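Local atomic coordinates of PKS (Streptomyces albus, PDB entry 4OQJ), a protein that probably extends acyl chains by carbon-carbon bond-forming condensation, as a ketosynthase of the modular "AT-less" polyketide synthase that makes the antibiotic oxazolomycin. Residues Q109-C113 against G259-V263; G137-Y143 against G218-A224; A462-L466 against L516-G520; L484-R489 against A524-A529. One frame throughout, in Å; residues are numbered along the deposited sequence.

From the N terminus, contact 1 opens first, on helix 105-121, and contact 2 next, at the end of strand 132-138. Contact 2 closes at 218-224 and contact 1 at 259-263, so the second loop nests inside the first. Both reach the large mixed sheet: contact 1 packs a helix on it, and contact 2 joins two of its strands. The two touch through neighbouring strands 214-221 and 259-267. Contact 3 opens later, at 462-466. Contact 4 opens at 484-489 before contact 3 closes at 516-520, and closes at 524-529, so these loops cross. They tie a small antiparallel sheet to its covering helices; the centre of contact 3 lies about 44 Å from that of contact 2.

Contact 1: Q109-C113 against G259-V263; sequences QFLEC and GVGAV
Val260 pushes its CG2 methyl into the surface of helix 105-121, where it rests 3.8 Å from Phe110 CA and equally 3.8 Å from Cys113 CB. The other branch, CG1 (chi1 56°), sits between N and the carbonyl carbon and faces Gln109, with 4.3 Å between Val260 CG1 and Gln109 CB. The amide end of Gln109 is turned to Arg31 on the next strand, which OE1 holds by a hydrogen bond. This is the helix-on-sheet layering of the thiolase fold: helix and strand run at 36° to each other with their axes 8.0 Å apart, and strand 259-267 is an inner strand of the large mixed sheet. Cys113 lays its sulfur over the glycine next along, SG standing 3.8 Å from Gly261 CA, a place reached because SG extends anti to the backbone N (chi1 -170°). The phenyl of Phe110 crosses the Val260 side chain at about a right angle. Phe110 CD1 lies 4.1 Å from Val260 CG2, while CE1 presents the ring edge to Gly261 O, 4.1 Å away and near the ring plane. The same ring also packs on Val172 and Thr176 of helix 171-180.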
loop_
_atom_site.group_PDB
_atom_site.type_symbol
_atom_site.label_atom_id
_atom_site.label_comp_id
_atom_site.label_asym_id
_atom_site.label_seq_id
_atom_site.Cartn_x
_atom_site.Cartn_y
_atom_site.Cartn_z
ATOM N N GLN A 109 4.057 -6.258 -18.924
ATOM C CA GLN A 109 2.645 -6.262 -19.281
ATOM C C GLN A 109 1.887 -5.196 -18.483
ATOM O O GLN A 109 0.968 -4.563 -19.013
ATOM C CB GLN A 109 2.049 -7.649 -19.050
ATOM C CG GLN A 109 2.551 -8.674 -20.048
ATOM C CD GLN A 109 1.994 -8.460 -21.435
ATOM O OE1 GLN A 109 0.800 -8.250 -21.602
ATOM N NE2 GLN A 109 2.859 -8.508 -22.438
ATOM N N PHE A 110 2.262 -4.973 -17.225
ATOM C CA PHE A 110 1.563 -3.952 -16.442
ATOM C C PHE A 110 1.847 -2.572 -17.027
ATOM O O PHE A 110 0.969 -1.723 -17.075
ATOM C CB PHE A 110 1.941 -3.935 -14.963
ATOM C CG PHE A 110 1.153 -2.915 -14.200
ATOM C CD1 PHE A 110 -0.188 -3.150 -13.902
ATOM C CD2 PHE A 110 1.690 -1.686 -13.904
ATOM C CE1 PHE A 110 -0.945 -2.184 -13.267
ATOM C CE2 PHE A 110 0.941 -0.710 -13.264
ATOM C CZ PHE A 110 -0.369 -0.959 -12.938
ATOM N N LEU A 111 3.086 -2.356 -17.457
ATOM C CA LEU A 111 3.485 -1.084 -18.042
ATOM C C LEU A 111 2.697 -0.798 -19.319
ATOM O O LEU A 111 2.169 0.299 -19.501
ATOM C CB LEU A 111 4.996 -1.072 -18.331
ATOM C CG LEU A 111 5.563 0.164 -19.044
ATOM C CD1 LEU A 111 5.121 1.497 -18.373
ATOM C CD2 LEU A 111 7.077 0.095 -19.096
ATOM N N GLU A 112 2.583 -1.779 -20.204
ATOM C CA GLU A 112 1.815 -1.540 -21.431
ATOM C C GLU A 112 0.339 -1.360 -21.090
ATOM O O GLU A 112 -0.337 -0.518 -21.679
ATOM C CB GLU A 112 1.999 -2.677 -22.431
ATOM C CG GLU A 112 3.320 -2.636 -23.161
ATOM C CD GLU A 112 3.404 -3.653 -24.288
ATOM O OE1 GLU A 112 2.438 -4.425 -24.483
ATOM O OE2 GLU A 112 4.431 -3.681 -24.993
ATOM N N CYS A 113 -0.164 -2.140 -20.139
ATOM C CA CYS A 113 -1.586 -2.041 -19.762
ATOM C C CYS A 113 -1.936 -0.661 -19.146
ATOM O O CYS A 113 -2.991 -0.086 -19.428
ATOM C CB CYS A 113 -1.952 -3.152 -18.780
ATOM S SG CYS A 113 -3.739 -3.285 -18.475
ATOM N N GLY A 259 -3.071 -12.830 -16.450
ATOM C CA GLY A 259 -3.621 -11.609 -16.990
ATOM C C GLY A 259 -3.233 -10.363 -16.244
ATOM O O GLY A 259 -2.512 -10.413 -15.242
ATOM N N VAL A 260 -3.718 -9.231 -16.741
ATOM C CA VAL A 260 -3.314 -7.928 -16.230
ATOM C C VAL A 260 -4.445 -6.969 -16.484
ATOM O O VAL A 260 -5.120 -7.064 -17.511
ATOM C CB VAL A 260 -2.011 -7.417 -16.898
ATOM C CG1 VAL A 260 -2.158 -7.361 -18.421
ATOM C CG2 VAL A 260 -1.629 -6.045 -16.389
ATOM N N GLY A 261 -4.655 -6.045 -15.550
ATOM C CA GLY A 261 -5.710 -5.063 -15.692
ATOM C C GLY A 261 -5.379 -3.808 -14.916
ATOM O O GLY A 261 -4.597 -3.836 -13.966
ATOM N N ALA A 262 -5.979 -2.705 -15.334
ATOM C CA ALA A 262 -5.817 -1.422 -14.659
ATOM C C ALA A 262 -7.041 -0.532 -14.861
ATOM O O ALA A 262 -7.720 -0.587 -15.898
ATOM C CB ALA A 262 -4.557 -0.717 -15.158
ATOM N N VAL A 263 -7.325 0.279 -13.848
ATOM C CA VAL A 263 -8.322 1.320 -13.954
ATOM C C VAL A 263 -7.693 2.661 -13.616
ATOM O O VAL A 263 -6.718 2.729 -12.865
ATOM C CB VAL A 263 -9.531 1.055 -13.028
ATOM C CG1 VAL A 263 -10.220 -0.238 -13.429
ATOM C CG2 VAL A 263 -9.094 1.008 -11.546
#

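Contact 2: G137-Y143 against G218-A224; sequences GVGLNTY and GAAHIQA
Val138 and Ala220 lie side by side where two parallel strands of the thiolase-fold sheet, 132-138 and 214-221, come to their C-terminal ends. The backbone bonding is that of a parallel pair. Gly137 straddles Ala219, its N giving a weak bond to Gly218 O and its O taking Ala220 N at 3.1 Å. Ala220 O then accepts Gly139 N, also at 3.1 Å, and Val138 CA lies 3.2 Å from the same oxygen as a CA-H...O contact. On the face they share, Val138 CG1 meets the Ala220 methyl at 4.2 Å. Just past strand 132-138, Gly139 has no side chain, and the ring of His221, at the end of its strand, brings its CD2 edge in beside the glycine CA, 4.3 Å away, while its ND1 is bonded to Gly257 O.

The two segments close up again at the start of helix 142-147, which Asn141 precedes as N-cap. Thr142 OG1 receives Ala224 N at 3.0 Å along a nearly straight line (170°). The hydroxyl is brought there by chi1 of 47°, which lodges it between the backbone N and the carbonyl carbon. The Ala224 methyl reaches on to Tyr143, 4.3 Å from its CB and near the plane of its ring. Tyr143 is steadied further out, its OH bonded to Glu101 O and Ala706 N. Thr142 also packs on Tyr152 of the second subunit. In the N-terminal half of the thiolase fold, 132-138 and 214-221 are adjacent parallel strands, and 259-267 follows antiparallel to 214-221.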
loop_
_atom_site.group_PDB
_atom_site.type_symbol
_atom_site.label_atom_id
_atom_site.label_comp_id
_atom_site.label_asym_id
_atom_site.label_seq_id
_atom_site.Cartn_x
_atom_site.Cartn_y
_atom_site.Cartn_z
ATOM N N GLY A 137 0.213 -4.260 -7.992
ATOM C CA GLY A 137 0.911 -5.428 -7.475
ATOM C C GLY A 137 1.097 -6.464 -8.565
ATOM O O GLY A 137 0.295 -6.526 -9.485
ATOM N N VAL A 138 2.149 -7.273 -8.462
ATOM C CA VAL A 138 2.332 -8.404 -9.350
ATOM C C VAL A 138 2.448 -9.670 -8.533
ATOM O O VAL A 138 2.718 -9.650 -7.330
ATOM C CB VAL A 138 3.577 -8.242 -10.256
ATOM C CG1 VAL A 138 3.410 -7.019 -11.178
ATOM C CG2 VAL A 138 4.835 -8.113 -9.427
ATOM N N GLY A 139 2.243 -10.786 -9.205
ATOM C CA GLY A 139 2.273 -12.081 -8.558
ATOM C C GLY A 139 3.680 -12.567 -8.338
ATOM O O GLY A 139 4.637 -11.872 -8.635
ATOM N N LEU A 140 3.780 -13.761 -7.770
ATOM C CA LEU A 140 5.047 -14.427 -7.555
ATOM C C LEU A 140 5.898 -14.338 -8.814
ATOM O O LEU A 140 5.419 -14.663 -9.896
ATOM C CB LEU A 140 4.811 -15.893 -7.189
ATOM C CG LEU A 140 6.057 -16.766 -7.064
ATOM C CD1 LEU A 140 6.917 -16.341 -5.859
ATOM C CD2 LEU A 140 5.646 -18.232 -6.942
ATOM N N ASN A 141 7.146 -13.903 -8.683
ATOM C CA ASN A 141 7.985 -13.742 -9.871
ATOM C C ASN A 141 8.651 -15.069 -10.218
ATOM O O ASN A 141 9.767 -15.349 -9.797
ATOM C CB ASN A 141 9.035 -12.647 -9.669
ATOM C CG ASN A 141 9.726 -12.276 -10.961
ATOM O OD1 ASN A 141 9.547 -12.944 -11.980
ATOM N ND2 ASN A 141 10.514 -11.216 -10.933
ATOM N N THR A 142 7.949 -15.901 -10.981
ATOM C CA THR A 142 8.505 -17.185 -11.381
ATOM C C THR A 142 9.504 -17.003 -12.532
ATOM O O THR A 142 10.275 -17.906 -12.825
ATOM C CB THR A 142 7.393 -18.182 -11.789
ATOM O OG1 THR A 142 6.462 -17.548 -12.679
ATOM C CG2 THR A 142 6.631 -18.681 -10.532
ATOM N N TYR A 143 9.486 -15.839 -13.181
ATOM C CA TYR A 143 10.482 -15.519 -14.223
ATOM C C TYR A 143 11.879 -15.441 -13.620
ATOM O O TYR A 143 12.838 -15.959 -14.172
ATOM C CB TYR A 143 10.129 -14.196 -14.896
ATOM C CG TYR A 143 10.878 -13.864 -16.169
ATOM C CD1 TYR A 143 10.565 -14.487 -17.369
ATOM C CD2 TYR A 143 11.854 -12.880 -16.183
ATOM C CE1 TYR A 143 11.221 -14.154 -18.537
ATOM C CE2 TYR A 143 12.509 -12.539 -17.346
ATOM C CZ TYR A 143 12.189 -13.177 -18.521
ATOM O OH TYR A 143 12.844 -12.823 -19.688
ATOM N N GLY A 218 -4.109 -1.325 -10.310
ATOM C CA GLY A 218 -4.088 -2.498 -11.157
ATOM C C GLY A 218 -3.179 -3.595 -10.654
ATOM O O GLY A 218 -2.596 -3.489 -9.587
ATOM N N ALA A 219 -3.059 -4.656 -11.437
ATOM C CA ALA A 219 -2.299 -5.811 -11.026
ATOM C C ALA A 219 -2.025 -6.682 -12.229
ATOM O O ALA A 219 -2.752 -6.614 -13.220
ATOM C CB ALA A 219 -3.044 -6.581 -9.961
ATOM N N ALA A 220 -0.967 -7.485 -12.149
ATOM C CA ALA A 220 -0.630 -8.453 -13.208
ATOM C C ALA A 220 -0.256 -9.762 -12.566
ATOM O O ALA A 220 0.430 -9.770 -11.561
ATOM C CB ALA A 220 0.521 -7.960 -14.053
ATOM N N HIS A 221 -0.691 -10.865 -13.146
ATOM C CA HIS A 221 -0.252 -12.189 -12.700
ATOM C C HIS A 221 0.046 -13.021 -13.932
ATOM O O HIS A 221 -0.854 -13.315 -14.727
ATOM C CB HIS A 221 -1.299 -12.900 -11.853
ATOM C CG HIS A 221 -0.971 -14.333 -11.579
ATOM N ND1 HIS A 221 -1.544 -15.377 -12.275
ATOM C CD2 HIS A 221 -0.110 -14.898 -10.699
ATOM C CE1 HIS A 221 -1.054 -16.523 -11.829
ATOM N NE2 HIS A 221 -0.185 -16.259 -10.872
ATOM N N ILE A 222 1.310 -13.368 -14.113
ATOM C CA ILE A 222 1.709 -14.166 -15.274
ATOM C C ILE A 222 2.717 -15.200 -14.850
ATOM O O ILE A 222 3.807 -14.856 -14.380
ATOM C CB ILE A 222 2.327 -13.319 -16.391
ATOM C CG1 ILE A 222 1.384 -12.196 -16.801
ATOM C CG2 ILE A 222 2.624 -14.208 -17.596
ATOM C CD1 ILE A 222 2.026 -11.166 -17.679
ATOM N N GLN A 223 2.353 -16.465 -15.003
ATOM C CA GLN A 223 3.271 -17.558 -14.709
ATOM C C GLN A 223 4.284 -17.690 -15.827
ATOM O O GLN A 223 3.919 -17.687 -17.006
ATOM C CB GLN A 223 2.520 -18.866 -14.549
ATOM C CG GLN A 223 1.438 -18.847 -13.513
ATOM C CD GLN A 223 0.580 -20.087 -13.604
ATOM O OE1 GLN A 223 0.069 -20.427 -14.675
ATOM N NE2 GLN A 223 0.447 -20.792 -12.490
ATOM N N ALA A 224 5.556 -17.809 -15.475
ATOM C CA ALA A 224 6.583 -17.930 -16.499
ATOM C C ALA A 224 6.420 -19.239 -17.264
ATOM O O ALA A 224 6.913 -19.355 -18.378
ATOM C CB ALA A 224 7.976 -17.839 -15.887
#

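Contact 3: A462-L466 against L516-G520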
loop_
_atom_site.group_PDB
_atom_site.type_symbol
_atom_site.label_atom_id
_atom_site.label_comp_id
_atom_site.label_asym_id
_atom_site.label_seq_id
_atom_site.Cartn_x
_atom_site.Cartn_y
_atom_site.Cartn_z
ATOM N N ALA A 462 -19.462 22.603 -35.089
ATOM C CA ALA A 462 -20.071 22.000 -36.270
ATOM C C ALA A 462 -19.156 22.076 -37.498
ATOM O O ALA A 462 -19.581 21.744 -38.609
ATOM C CB ALA A 462 -21.404 22.679 -36.575
ATOM N N GLY A 463 -17.911 22.504 -37.297
ATOM C CA GLY A 463 -16.983 22.726 -38.399
ATOM C C GLY A 463 -15.959 21.621 -38.584
ATOM O O GLY A 463 -16.061 20.558 -37.959
ATOM N N PRO A 464 -14.956 21.865 -39.451
ATOM C CA PRO A 464 -13.907 20.860 -39.666
ATOM C C PRO A 464 -12.981 20.734 -38.459
ATOM O O PRO A 464 -12.963 21.616 -37.607
ATOM C CB PRO A 464 -13.147 21.389 -40.882
ATOM C CG PRO A 464 -13.371 22.873 -40.858
ATOM C CD PRO A 464 -14.752 23.071 -40.277
ATOM N N ARG A 465 -12.229 19.643 -38.407
ATOM C CA ARG A 465 -11.320 19.366 -37.301
ATOM C C ARG A 465 -10.044 18.762 -37.830
ATOM O O ARG A 465 -10.038 18.097 -38.862
ATOM C CB ARG A 465 -11.958 18.408 -36.283
ATOM C CG ARG A 465 -13.122 18.993 -35.518
ATOM C CD ARG A 465 -12.659 20.032 -34.516
ATOM N NE ARG A 465 -13.774 20.694 -33.840
ATOM C CZ ARG A 465 -13.656 21.397 -32.717
ATOM N NH1 ARG A 465 -12.473 21.535 -32.130
ATOM N NH2 ARG A 465 -14.725 21.963 -32.176
ATOM N N LEU A 466 -8.964 19.001 -37.107
ATOM C CA LEU A 466 -7.680 18.411 -37.413
ATOM C C LEU A 466 -7.472 17.186 -36.535
ATOM O O LEU A 466 -7.414 17.310 -35.319
ATOM C CB LEU A 466 -6.549 19.427 -37.174
ATOM C CG LEU A 466 -5.136 18.906 -37.430
ATOM C CD1 LEU A 466 -4.959 18.550 -38.909
ATOM C CD2 LEU A 466 -4.108 19.919 -36.992
ATOM N N LEU A 516 -4.877 14.903 -40.641
ATOM C CA LEU A 516 -5.951 14.966 -41.616
ATOM C C LEU A 516 -6.961 15.992 -41.171
ATOM O O LEU A 516 -7.395 15.973 -40.027
ATOM C CB LEU A 516 -6.633 13.605 -41.764
ATOM C CG LEU A 516 -7.962 13.624 -42.511
ATOM C CD1 LEU A 516 -7.692 13.868 -43.974
ATOM C CD2 LEU A 516 -8.739 12.339 -42.293
ATOM N N VAL A 517 -7.354 16.880 -42.074
ATOM C CA VAL A 517 -8.464 17.781 -41.804
ATOM C C VAL A 517 -9.747 17.104 -42.289
ATOM O O VAL A 517 -9.860 16.760 -43.461
ATOM C CB VAL A 517 -8.299 19.147 -42.523
ATOM C CG1 VAL A 517 -9.477 20.053 -42.218
ATOM C CG2 VAL A 517 -6.986 19.819 -42.132
ATOM N N ALA A 518 -10.723 16.948 -41.409
ATOM C CA ALA A 518 -11.930 16.222 -41.768
ATOM C C ALA A 518 -13.151 17.034 -41.418
ATOM O O ALA A 518 -13.124 17.864 -40.511
ATOM C CB ALA A 518 -11.969 14.867 -41.056
ATOM N N THR A 519 -14.229 16.775 -42.147
ATOM C CA THR A 519 -15.477 17.498 -41.971
ATOM C C THR A 519 -16.463 16.717 -41.099
ATOM O O THR A 519 -17.435 17.275 -40.590
ATOM C CB THR A 519 -16.094 17.780 -43.334
ATOM O OG1 THR A 519 -16.237 16.538 -44.034
ATOM C CG2 THR A 519 -15.179 18.683 -44.133
ATOM N N GLY A 520 -16.204 15.429 -40.914
ATOM C CA GLY A 520 -17.013 14.618 -40.021
ATOM C C GLY A 520 -16.432 13.231 -39.854
ATOM O O GLY A 520 -15.402 12.900 -40.451
#
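Leu466 meets Val517 near the end of the antiparallel pairing of strands 465-471 and 512-518, and with Pro464 they make the apolar side-chain contacts between the strands. Val517 divides its branches between its neighbours: CG1, anti to the backbone N (chi1 180°), goes to Pro464 CB at 4.1 Å, whereas CG2, beside the N, goes to Leu466 CD1 at 4.0 Å. Leu466 itself extends anti to its own N, and chi2 of 64° folds CD1 back across the opposing strand, 3.7 Å from Leu516 O. Leu466 and Val517 form a non-hydrogen-bonded pair, with CA atoms 4.5 Å apart; as in any directly paired residues, their side chains share a face.

Next to them, Arg465 and Ala518 make the hydrogen-bonded pair. Each backbone N reaches the other's O, Arg465 N to Ala518 O and Ala518 N to Arg465 O, both at 2.9 Å. Pro464, which has no N-H to offer, adds to this from its carbon side: its CA stands 3.2 Å from Ala518 O as a CA-H...O contact and its ring CB 3.5 Å from the same oxygen. That carbonyl is thus met by one N-H and flanked by the proline.

These residues belong to the three-stranded sheet 465-471, 512-518 and 536-539. Helix 660-673 packs on the face of Leu466 and Val517, through Ile668 and Leu665. On the other face, Ala518 lies against Ala524 of helix 521-530, while Arg465 runs over Leu496 and Ala500 of helix 496-505 to a salt bridge with Glu687.

Contact 4: L484-R489 against A524-A529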
loop_
_atom_site.group_PDB
_atom_site.type_symbol
_atom_site.label_atom_id
_atom_site.label_comp_id
_atom_site.label_asym_id
_atom_site.label_seq_id
_atom_site.Cartn_x
_atom_site.Cartn_y
_atom_site.Cartn_z
ATOM N N LEU A 484 -7.937 3.557 -36.073
ATOM C CA LEU A 484 -8.796 4.723 -35.875
ATOM C C LEU A 484 -9.872 4.753 -36.952
ATOM O O LEU A 484 -11.037 5.032 -36.672
ATOM C CB LEU A 484 -7.991 6.027 -35.918
ATOM C CG LEU A 484 -8.838 7.291 -35.717
ATOM C CD1 LEU A 484 -9.506 7.286 -34.357
ATOM C CD2 LEU A 484 -8.014 8.565 -35.901
ATOM N N ALA A 485 -9.461 4.481 -38.185
ATOM C CA ALA A 485 -10.393 4.403 -39.315
ATOM C C ALA A 485 -11.519 3.440 -38.997
ATOM O O ALA A 485 -12.696 3.777 -39.127
ATOM C CB ALA A 485 -9.675 3.967 -40.556
ATOM N N ARG A 486 -11.130 2.246 -38.549
ATOM C CA ARG A 486 -12.074 1.198 -38.199
ATOM C C ARG A 486 -12.988 1.655 -37.083
ATOM O O ARG A 486 -14.197 1.472 -37.153
ATOM C CB ARG A 486 -11.324 -0.075 -37.785
ATOM C CG ARG A 486 -12.213 -1.309 -37.570
ATOM C CD ARG A 486 -11.393 -2.578 -37.266
ATOM N NE ARG A 486 -10.198 -2.693 -38.111
ATOM C CZ ARG A 486 -8.942 -2.534 -37.688
ATOM N NH1 ARG A 486 -8.675 -2.263 -36.411
ATOM N NH2 ARG A 486 -7.939 -2.651 -38.553
ATOM N N ALA A 487 -12.423 2.253 -36.040
ATOM C CA ALA A 487 -13.246 2.680 -34.910
ATOM C C ALA A 487 -14.229 3.774 -35.356
ATOM O O ALA A 487 -15.360 3.876 -34.856
ATOM C CB ALA A 487 -12.365 3.177 -33.761
ATOM N N LEU A 488 -13.792 4.608 -36.288
ATOM C CA LEU A 488 -14.630 5.714 -36.729
ATOM C C LEU A 488 -15.808 5.188 -37.573
ATOM O O LEU A 488 -16.943 5.645 -37.409
ATOM C CB LEU A 488 -13.794 6.742 -37.502
ATOM C CG LEU A 488 -12.872 7.629 -36.638
ATOM C CD1 LEU A 488 -12.104 8.603 -37.517
ATOM C CD2 LEU A 488 -13.622 8.392 -35.538
ATOM N N ARG A 489 -15.554 4.212 -38.441
ATOM C CA ARG A 489 -16.643 3.553 -39.192
ATOM C C ARG A 489 -17.704 2.943 -38.284
ATOM O O ARG A 489 -18.894 3.001 -38.582
ATOM C CB ARG A 489 -16.096 2.439 -40.080
ATOM C CG ARG A 489 -15.349 2.897 -41.299
ATOM C CD ARG A 489 -14.294 1.884 -41.694
ATOM N NE ARG A 489 -14.728 0.509 -41.470
ATOM C CZ ARG A 489 -13.911 -0.540 -41.464
ATOM N NH1 ARG A 489 -14.399 -1.756 -41.253
ATOM N NH2 ARG A 489 -12.607 -0.373 -41.662
ATOM N N ALA A 524 -13.765 11.285 -42.211
ATOM C CA ALA A 524 -12.481 10.941 -41.626
ATOM C C ALA A 524 -12.184 9.471 -41.846
ATOM O O ALA A 524 -11.076 9.101 -42.250
ATOM C CB ALA A 524 -12.474 11.265 -40.142
ATOM N N ALA A 525 -13.186 8.632 -41.602
ATOM C CA ALA A 525 -12.978 7.191 -41.659
ATOM C C ALA A 525 -12.461 6.797 -43.033
ATOM O O ALA A 525 -11.510 6.015 -43.171
ATOM C CB ALA A 525 -14.255 6.452 -41.336
ATOM N N LEU A 526 -13.070 7.380 -44.052
ATOM C CA LEU A 526 -12.738 7.026 -45.413
ATOM C C LEU A 526 -11.362 7.549 -45.795
ATOM O O LEU A 526 -10.521 6.786 -46.279
ATOM C CB LEU A 526 -13.810 7.559 -46.363
ATOM C CG LEU A 526 -13.579 7.246 -47.833
ATOM C CD1 LEU A 526 -13.557 5.747 -48.080
ATOM C CD2 LEU A 526 -14.650 7.910 -48.654
ATOM N N ALA A 527 -11.138 8.840 -45.555
ATOM C CA ALA A 527 -9.855 9.473 -45.840
ATOM C C ALA A 527 -8.699 8.719 -45.195
ATOM O O ALA A 527 -7.683 8.459 -45.846
ATOM C CB ALA A 527 -9.875 10.915 -45.377
ATOM N N LEU A 528 -8.863 8.343 -43.925
ATOM C CA LEU A 528 -7.825 7.618 -43.198
ATOM C C LEU A 528 -7.575 6.232 -43.793
ATOM O O LEU A 528 -6.430 5.768 -43.861
ATOM C CB LEU A 528 -8.199 7.494 -41.711
ATOM C CG LEU A 528 -8.221 8.820 -40.947
ATOM C CD1 LEU A 528 -8.813 8.652 -39.556
ATOM C CD2 LEU A 528 -6.818 9.393 -40.857
ATOM N N ALA A 529 -8.637 5.568 -44.232
ATOM C CA ALA A 529 -8.488 4.250 -44.841
ATOM C C ALA A 529 -7.765 4.331 -46.192
ATOM O O ALA A 529 -6.945 3.469 -46.507
ATOM C CB ALA A 529 -9.840 3.596 -45.010
#
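Leu488 N gives the shortest polar bond here, 2.8 Å to Leu484 O, a helical turn that sets the Leu484 and Leu488 side chains on one side of helix 474-490, both turned to Leu528. Leu484 places CD2 at 3.7 Å from Leu528 CD1. Leu488 comes to the same methyl with its own CD1, at 3.9 Å, so one branch of Leu528 is met by two leucines. The two differ in their first torsion: Leu484 CG lies anti to the backbone N (chi1 180°), while Leu488 CG lies beside its N (chi1 -75°) and can also lean on the Ala524 methyl.

The helices run antiparallel at 155° with axes only 8.2 Å apart, a close pairing made possible by the alanines at the crossing, where Ala485 and Ala525 bring their CA atoms within 4.5 Å. In the fold, the pair lies on the small antiparallel sheet, consistent with the linker domain that follows the ketosynthase in modular synthases; Leu484 reaches Leu469 there, and Leu528 reaches Leu516.

The Ala485 methyl sits 3.8 Å from Ala525 O and against Leu528 CB. In return, the Ala525 methyl slots between two side chains: Ala525 CB lies 3.9 Å from Leu488 CB and 3.7 Å from Arg489 CG. Arg489, whose side chain is poorly ordered, takes part through this aliphatic stem.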